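PDB 5KBP: glycosyl hydrolase, family 38 from Enterococcus faecalis, which probably hydrolyses alpha-mannosidic linkages in carbohydrates. Local coordinates for residues M133-M139 / S691-V695; L92-F96 / P127-M133. All coordinates share one frame; numbering follows the deposited sequence.

Interaction 1 of 2, residues M133-M139 / S691-V695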
ATOM      1  N   MET A 133      20.035   6.964 -21.011  1.00 55.69           N
ATOM      2  CA  MET A 133      19.398   7.796 -22.023  1.00 60.44           C
ATOM      3  C   MET A 133      20.432   8.628 -22.774  1.00 59.31           C
ATOM      4  O   MET A 133      21.472   9.013 -22.231  1.00 55.11           O
ATOM      5  CB  MET A 133      18.364   8.713 -21.369  1.00 59.92           C
ATOM      6  CG  MET A 133      18.952   9.588 -20.275  1.00 64.49           C
ATOM      7  SD  MET A 133      17.760  10.636 -19.435  1.00 71.25           S
ATOM      8  CE  MET A 133      16.770   9.421 -18.584  1.00 66.63           C
ATOM      9  N   GLY A 134      20.130   8.913 -24.043  1.00 53.51           N
ATOM     10  CA  GLY A 134      21.054   9.674 -24.865  1.00 48.47           C
ATOM     11  C   GLY A 134      21.226  11.112 -24.419  1.00 45.41           C
ATOM     12  O   GLY A 134      22.296  11.698 -24.609  1.00 48.72           O
ATOM     13  N   GLN A 135      20.190  11.700 -23.824  1.00 42.64           N
ATOM     14  CA  GLN A 135      20.230  13.092 -23.389  1.00 43.11           C
ATOM     15  C   GLN A 135      20.861  13.279 -22.014  1.00 48.61           C
ATOM     16  O   GLN A 135      20.711  14.359 -21.430  1.00 42.19           O
ATOM     17  CB  GLN A 135      18.817  13.685 -23.391  1.00 45.38           C
ATOM     18  CG  GLN A 135      18.271  14.028 -24.769  1.00 44.14           C
ATOM     19  CD  GLN A 135      18.795  15.350 -25.304  1.00 45.45           C
ATOM     20  OE1 GLN A 135      19.865  15.816 -24.912  1.00 42.89           O
ATOM     21  NE2 GLN A 135      18.033  15.967 -26.200  1.00 49.35           N
ATOM     22  N   THR A 136      21.558  12.269 -21.491  1.00 50.42           N
ATOM     23  CA  THR A 136      22.177  12.402 -20.172  1.00 49.24           C
ATOM     24  C   THR A 136      23.128  13.590 -20.074  1.00 48.23           C
ATOM     25  O   THR A 136      23.039  14.336 -19.083  1.00 52.05           O
ATOM     26  CB  THR A 136      22.887  11.097 -19.791  1.00 46.22           C
ATOM     27  OG1 THR A 136      21.977   9.998 -19.905  1.00 48.48           O
ATOM     28  CG2 THR A 136      23.401  11.173 -18.364  1.00 37.40           C
ATOM     29  N   PRO A 137      24.044  13.831 -21.025  1.00 45.48           N
ATOM     30  CA  PRO A 137      24.954  14.981 -20.860  1.00 48.78           C
ATOM     31  C   PRO A 137      24.238  16.315 -20.742  1.00 53.74           C
ATOM     32  O   PRO A 137      24.596  17.128 -19.882  1.00 51.15           O
ATOM     33  CB  PRO A 137      25.828  14.917 -22.122  1.00 49.41           C
ATOM     34  CG  PRO A 137      25.776  13.498 -22.542  1.00 43.07           C
ATOM     35  CD  PRO A 137      24.389  13.043 -22.223  1.00 43.62           C
ATOM     36  N   GLN A 138      23.231  16.565 -21.582  1.00 54.73           N
ATOM     37  CA  GLN A 138      22.510  17.832 -21.494  1.00 51.56           C
ATOM     38  C   GLN A 138      21.722  17.930 -20.194  1.00 46.75           C
ATOM     39  O   GLN A 138      21.665  19.000 -19.577  1.00 47.01           O
ATOM     40  CB  GLN A 138      21.581  18.003 -22.696  1.00 47.60           C
ATOM     41  CG  GLN A 138      20.887  19.356 -22.730  1.00 47.76           C
ATOM     42  CD  GLN A 138      19.892  19.483 -23.864  1.00 58.30           C
ATOM     43  OE1 GLN A 138      19.474  20.586 -24.213  1.00 57.68           O
ATOM     44  NE2 GLN A 138      19.502  18.353 -24.440  1.00 63.30           N
ATOM     45  N   MET A 139      21.116  16.824 -19.755  1.00 43.98           N
ATOM     46  CA  MET A 139      20.339  16.854 -18.519  1.00 44.02           C
ATOM     47  C   MET A 139      21.241  17.014 -17.301  1.00 53.83           C
ATOM     48  O   MET A 139      20.864  17.676 -16.328  1.00 51.91           O
ATOM     49  CB  MET A 139      19.486  15.592 -18.403  1.00 48.45           C
ATOM     50  CG  MET A 139      18.430  15.462 -19.493  1.00 57.06           C
ATOM     51  SD  MET A 139      17.313  14.072 -19.240  1.00 69.18           S
ATOM     52  CE  MET A 139      16.567  14.519 -17.674  1.00 76.18           C
ATOM     53  N   SER A 691      12.152   8.781 -26.741  1.00 51.89           N
ATOM     54  CA  SER A 691      12.956   8.518 -25.554  1.00 48.03           C
ATOM     55  C   SER A 691      12.779   9.639 -24.538  1.00 48.88           C
ATOM     56  O   SER A 691      11.664  10.127 -24.333  1.00 50.06           O
ATOM     57  CB  SER A 691      14.431   8.355 -25.926  1.00 48.53           C
ATOM     58  OG  SER A 691      15.184   7.886 -24.821  1.00 48.22           O
ATOM     59  N   ILE A 692      13.868  10.058 -23.903  1.00 44.72           N
ATOM     60  CA  ILE A 692      13.831  11.090 -22.874  1.00 43.02           C
ATOM     61  C   ILE A 692      14.286  12.398 -23.507  1.00 38.59           C
ATOM     62  O   ILE A 692      15.480  12.591 -23.760  1.00 42.03           O
ATOM     63  CB  ILE A 692      14.703  10.716 -21.669  1.00 39.51           C
ATOM     64  CG1 ILE A 692      14.269   9.358 -21.116  1.00 37.34           C
ATOM     65  CG2 ILE A 692      14.619  11.795 -20.599  1.00 37.87           C
ATOM     66  CD1 ILE A 692      12.796   9.287 -20.778  1.00 36.48           C
ATOM     67  N   TYR A 693      13.330  13.297 -23.752  1.00 43.05           N
ATOM     68  CA  TYR A 693      13.597  14.586 -24.394  1.00 43.35           C
ATOM     69  C   TYR A 693      14.329  14.399 -25.720  1.00 45.31           C
ATOM     70  O   TYR A 693      15.216  15.177 -26.080  1.00 47.42           O
ATOM     71  CB  TYR A 693      14.392  15.513 -23.471  1.00 49.12           C
ATOM     72  CG  TYR A 693      13.666  15.942 -22.218  1.00 56.76           C
ATOM     73  CD1 TYR A 693      12.544  16.756 -22.286  1.00 57.36           C
ATOM     74  CD2 TYR A 693      14.118  15.554 -20.964  1.00 60.27           C
ATOM     75  CE1 TYR A 693      11.882  17.157 -21.141  1.00 57.63           C
ATOM     76  CE2 TYR A 693      13.464  15.953 -19.812  1.00 60.88           C
ATOM     77  CZ  TYR A 693      12.346  16.754 -19.907  1.00 56.14           C
ATOM     78  OH  TYR A 693      11.690  17.154 -18.765  1.00 49.88           O
ATOM     79  N   GLU A 694      13.947  13.361 -26.462  1.00 44.96           N
ATOM     80  CA  GLU A 694      14.724  12.972 -27.629  1.00 56.62           C
ATOM     81  C   GLU A 694      13.927  11.994 -28.478  1.00 62.37           C
ATOM     82  O   GLU A 694      13.291  11.080 -27.949  1.00 58.35           O
ATOM     83  CB  GLU A 694      16.056  12.340 -27.198  1.00 56.53           C
ATOM     84  CG  GLU A 694      16.790  11.576 -28.279  1.00 60.26           C
ATOM     85  CD  GLU A 694      18.025  10.877 -27.744  1.00 66.95           C
ATOM     86  OE1 GLU A 694      19.087  10.960 -28.394  1.00 67.31           O
ATOM     87  OE2 GLU A 694      17.933  10.254 -26.666  1.00 71.97           O
ATOM     88  N   VAL A 695      13.966  12.199 -29.790  1.00 64.55           N
ATOM     89  CA  VAL A 695      13.536  11.200 -30.762  1.00 60.12           C
ATOM     90  C   VAL A 695      14.811  10.529 -31.258  1.00 63.73           C
ATOM     91  O   VAL A 695      15.498  11.045 -32.146  1.00 77.24           O
ATOM     92  CB  VAL A 695      12.729  11.818 -31.906  1.00 62.75           C
ATOM     93  CG1 VAL A 695      12.393  10.761 -32.946  1.00 64.62           C
ATOM     94  CG2 VAL A 695      11.460  12.459 -31.369  1.00 66.89           C
TER
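Q135 reaches across to the backbone of I692 and Y693, and it illustrates how a glutamine can combine apolar packing and hydrogen bonding in one side chain, here between the N-terminal and C-terminal parts of the family 38 chain. Its CB and CG lie against the carbonyl oxygen of I692, CG at 3.3 Å from that O, while the same CG rests on E694 CB at 3.7 Å. The chain then folds back at chi2 (-80°), which brings the amide round to the carbonyl of Y693. There NE2 donates to Y693 O over 2.9 Å, a moderately bent bond (148° at the hydrogen) in which the donor is tilted from the carbonyl plane. NE2 also donates to F890 O, so this one amide nitrogen bridges two separate parts of the chain. On its other branch, OE1 accepts from NE2 of Q138, three residues further on, in the first turn of the helix.

Beside this polar link runs a sulfur-rich apolar patch. The two methionines, both bent at chi3, converge on the CG2 branch of I692: M133 SD stands 3.5 Å from it and M139 SD 3.8 Å. The M133 methyl CE continues along I692 to CG1. M139 SD meanwhile approaches the rim of the Y693 ring near its plane, 3.9 Å from CD2, a Met-aromatic contact at the edge. The hydroxyl of that tyrosine is turned elsewhere, to E101. E694 OE2, near G134 CA, is buried without a polar partner in the model.

The contact sets the start of helix 136-141, with Q135 as its N-cap, against the turn joining strands 686-690 and 695-699 of the nine-stranded antiparallel sheet. Helix 100-117 packs on both methionines and Y693, and strand 892-897 adds I892 beside M139 and Y693.

Interaction 2 of 2, residues L92-F96 / P127-M133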
ATOM      1  N   LEU A  92      17.504   6.424  -7.264  1.00 42.65           N
ATOM      2  CA  LEU A  92      18.232   5.891  -8.410  1.00 45.31           C
ATOM      3  C   LEU A  92      17.225   5.207  -9.327  1.00 48.18           C
ATOM      4  O   LEU A  92      16.734   4.117  -9.016  1.00 56.66           O
ATOM      5  CB  LEU A  92      19.320   4.919  -7.964  1.00 34.71           C
ATOM      6  CG  LEU A  92      20.396   5.465  -7.025  1.00 47.33           C
ATOM      7  CD1 LEU A  92      21.523   4.452  -6.875  1.00 47.98           C
ATOM      8  CD2 LEU A  92      20.921   6.807  -7.517  1.00 41.24           C
ATOM      9  N   GLN A  93      16.920   5.842 -10.452  1.00 42.62           N
ATOM     10  CA  GLN A  93      15.812   5.435 -11.300  1.00 48.42           C
ATOM     11  C   GLN A  93      16.282   4.564 -12.459  1.00 53.11           C
ATOM     12  O   GLN A  93      17.477   4.400 -12.712  1.00 63.21           O
ATOM     13  CB  GLN A  93      15.080   6.664 -11.850  1.00 51.32           C
ATOM     14  CG  GLN A  93      15.767   7.313 -13.050  1.00 59.22           C
ATOM     15  CD  GLN A  93      16.958   8.173 -12.669  1.00 67.00           C
ATOM     16  OE1 GLN A  93      17.463   8.100 -11.548  1.00 67.81           O
ATOM     17  NE2 GLN A  93      17.409   9.002 -13.604  1.00 73.11           N
ATOM     18  N   ASP A  94      15.305   4.001 -13.165  1.00 51.22           N
ATOM     19  CA  ASP A  94      15.523   3.468 -14.500  1.00 54.26           C
ATOM     20  C   ASP A  94      15.312   4.597 -15.500  1.00 51.80           C
ATOM     21  O   ASP A  94      14.293   5.295 -15.448  1.00 47.41           O
ATOM     22  CB  ASP A  94      14.576   2.307 -14.798  1.00 55.90           C
ATOM     23  CG  ASP A  94      14.797   1.718 -16.179  1.00 65.23           C
ATOM     24  OD1 ASP A  94      14.242   2.264 -17.156  1.00 70.98           O
ATOM     25  OD2 ASP A  94      15.532   0.715 -16.289  1.00 69.36           O
ATOM     26  N   ASP A  95      16.274   4.775 -16.404  1.00 61.42           N
ATOM     27  CA  ASP A  95      16.257   5.942 -17.282  1.00 61.31           C
ATOM     28  C   ASP A  95      15.077   5.905 -18.246  1.00 55.96           C
ATOM     29  O   ASP A  95      14.299   6.862 -18.327  1.00 52.91           O
ATOM     30  CB  ASP A  95      17.577   6.041 -18.046  1.00 77.80           C
ATOM     31  CG  ASP A  95      18.659   6.747 -17.251  1.00 92.04           C
ATOM     32  OD1 ASP A  95      18.319   7.403 -16.244  1.00 96.38           O
ATOM     33  OD2 ASP A  95      19.844   6.656 -17.635  1.00 98.53           O
ATOM     34  N   PHE A  96      14.921   4.803 -18.981  1.00 53.89           N
ATOM     35  CA  PHE A  96      13.967   4.767 -20.083  1.00 53.85           C
ATOM     36  C   PHE A  96      12.531   4.515 -19.642  1.00 52.53           C
ATOM     37  O   PHE A  96      11.606   4.864 -20.383  1.00 59.10           O
ATOM     38  CB  PHE A  96      14.380   3.696 -21.096  1.00 56.28           C
ATOM     39  CG  PHE A  96      15.673   3.993 -21.801  1.00 66.52           C
ATOM     40  CD1 PHE A  96      15.737   4.985 -22.766  1.00 67.18           C
ATOM     41  CD2 PHE A  96      16.821   3.276 -21.505  1.00 68.50           C
ATOM     42  CE1 PHE A  96      16.923   5.262 -23.419  1.00 65.63           C
ATOM     43  CE2 PHE A  96      18.011   3.547 -22.156  1.00 71.77           C
ATOM     44  CZ  PHE A  96      18.061   4.542 -23.114  1.00 70.52           C
ATOM     45  N   PRO A 127      25.020   3.772 -11.279  1.00 53.57           N
ATOM     46  CA  PRO A 127      25.904   2.604 -11.147  1.00 50.23           C
ATOM     47  C   PRO A 127      25.313   1.323 -11.706  1.00 49.56           C
ATOM     48  O   PRO A 127      26.072   0.454 -12.155  1.00 54.14           O
ATOM     49  CB  PRO A 127      26.127   2.509  -9.632  1.00 50.04           C
ATOM     50  CG  PRO A 127      24.882   3.076  -9.048  1.00 52.79           C
ATOM     51  CD  PRO A 127      24.439   4.173  -9.984  1.00 52.65           C
ATOM     52  N   ASP A 128      23.987   1.177 -11.707  1.00 51.54           N
ATOM     53  CA  ASP A 128      23.354  -0.071 -12.117  1.00 62.31           C
ATOM     54  C   ASP A 128      22.187   0.161 -13.073  1.00 67.15           C
ATOM     55  O   ASP A 128      21.329  -0.715 -13.216  1.00 81.34           O
ATOM     56  CB  ASP A 128      22.885  -0.855 -10.887  1.00 71.85           C
ATOM     57  CG  ASP A 128      22.742  -2.336 -11.160  1.00 83.10           C
ATOM     58  OD1 ASP A 128      23.422  -2.838 -12.079  1.00 86.33           O
ATOM     59  OD2 ASP A 128      21.949  -2.998 -10.456  1.00 86.52           O
ATOM     60  N   THR A 129      22.140   1.316 -13.734  1.00 63.36           N
ATOM     61  CA  THR A 129      21.021   1.633 -14.611  1.00 66.31           C
ATOM     62  C   THR A 129      21.067   0.770 -15.867  1.00 62.86           C
ATOM     63  O   THR A 129      22.106   0.665 -16.526  1.00 60.68           O
ATOM     64  CB  THR A 129      21.043   3.115 -14.987  1.00 66.48           C
ATOM     65  OG1 THR A 129      21.150   3.910 -13.799  1.00 59.54           O
ATOM     66  CG2 THR A 129      19.768   3.497 -15.727  1.00 67.72           C
ATOM     67  N   PHE A 130      19.935   0.150 -16.197  1.00 65.71           N
ATOM     68  CA  PHE A 130      19.827  -0.726 -17.363  1.00 67.50           C
ATOM     69  C   PHE A 130      19.722   0.149 -18.606  1.00 75.42           C
ATOM     70  O   PHE A 130      18.631   0.456 -19.089  1.00 78.26           O
ATOM     71  CB  PHE A 130      18.624  -1.655 -17.239  1.00 70.82           C
ATOM     72  CG  PHE A 130      18.562  -2.410 -15.937  1.00 76.92           C
ATOM     73  CD1 PHE A 130      19.718  -2.761 -15.258  1.00 78.23           C
ATOM     74  CD2 PHE A 130      17.339  -2.770 -15.396  1.00 76.72           C
ATOM     75  CE1 PHE A 130      19.653  -3.453 -14.062  1.00 81.16           C
ATOM     76  CE2 PHE A 130      17.269  -3.464 -14.204  1.00 80.67           C
ATOM     77  CZ  PHE A 130      18.427  -3.806 -13.536  1.00 84.16           C
ATOM     78  N   GLY A 131      20.873   0.556 -19.134  1.00 75.97           N
ATOM     79  CA  GLY A 131      20.893   1.444 -20.279  1.00 75.89           C
ATOM     80  C   GLY A 131      20.719   2.894 -19.881  1.00 69.15           C
ATOM     81  O   GLY A 131      19.906   3.211 -19.008  1.00 73.21           O
ATOM     82  N   ASN A 132      21.477   3.787 -20.509  1.00 61.71           N
ATOM     83  CA  ASN A 132      21.461   5.201 -20.171  1.00 64.59           C
ATOM     84  C   ASN A 132      20.915   6.018 -21.335  1.00 63.49           C
ATOM     85  O   ASN A 132      21.282   5.793 -22.492  1.00 72.31           O
ATOM     86  CB  ASN A 132      22.862   5.686 -19.792  1.00 63.73           C
ATOM     87  CG  ASN A 132      23.310   5.162 -18.439  1.00 69.58           C
ATOM     88  OD1 ASN A 132      23.066   5.788 -17.408  1.00 72.47           O
ATOM     89  ND2 ASN A 132      23.964   4.007 -18.437  1.00 69.75           N
ATOM     90  N   MET A 133      20.035   6.964 -21.011  1.00 55.69           N
ATOM     91  CA  MET A 133      19.398   7.796 -22.023  1.00 60.44           C
ATOM     92  C   MET A 133      20.432   8.628 -22.774  1.00 59.31           C
ATOM     93  O   MET A 133      21.472   9.013 -22.231  1.00 55.11           O
ATOM     94  CB  MET A 133      18.364   8.713 -21.369  1.00 59.92           C
ATOM     95  CG  MET A 133      18.952   9.588 -20.275  1.00 64.49           C
ATOM     96  SD  MET A 133      17.760  10.636 -19.435  1.00 71.25           S
ATOM     97  CE  MET A 133      16.770   9.421 -18.584  1.00 66.63           C
TER
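OD2 of D95, which lies among T129, N132 and M133, shows how a buried carboxylate can be enclosed largely by backbone and methyl groups. It accepts a weak hydrogen bond from the backbone N of M133, 3.4 Å long but fairly straight at 156°. The same oxygen lies 3.3 Å from N132 CA and equally near N132 OD1, also an acceptor and not hydrogen-bonded to it; the carboxylate and amide planes stand 69° apart. T129 presents its methyl: with OG1 beside the backbone N (chi1 -51°), CG2 is the branch directed at D95, 3.7 Å from OD2. From the M133 side, the methyl CE touches CB, CG and OD1 of D95.

The F96 ring packs on the backbone of G131-M133, CE2 3.6 Å from G131 C and CZ 3.5 Å from N132 O, while F130 O lies at the ring edge. G131 has backbone angles that themselves favour glycine, just after the inverse gamma turn centred on F130. D94 OD2, near F130 CB, is buried with no polar partner in the model, whereas D94 OD1 accepts from L97 N.

This is a loop-to-loop contact within the N-terminal part of the family 38 chain. Residues 92-96 lead into helix 100-117; residues 127-133 connect strand 124-126, at the margin of a mixed five-stranded sheet, to helix 136-141. F126 of that strand touches D95 and N132, and N103 of helix 100-117 covers D95 and M133.

How the interactions relate
Both interactions are buried and lie about 12 Å apart between centres, in series along the chain, with M133 belonging to each. Interaction 2 joins two loops of the N-terminal family 38 region, whereas interaction 1 joins that region to a C-terminal one, its segments 552 residues apart at the closest ends. Their chemistry differs accordingly: a carboxylate surrounded by backbone and methyl groups, with one weak bond, in the former; thioether and aliphatic packing beside a firmer amide-to-carbonyl bond in the latter. They also touch directly, through S691 OG against F96 CE1 and I692 CG1 against D95 O. N103 of helix 100-117 lines both, meeting M133 and M139 in interaction 1 and D95 and M133 in interaction 2.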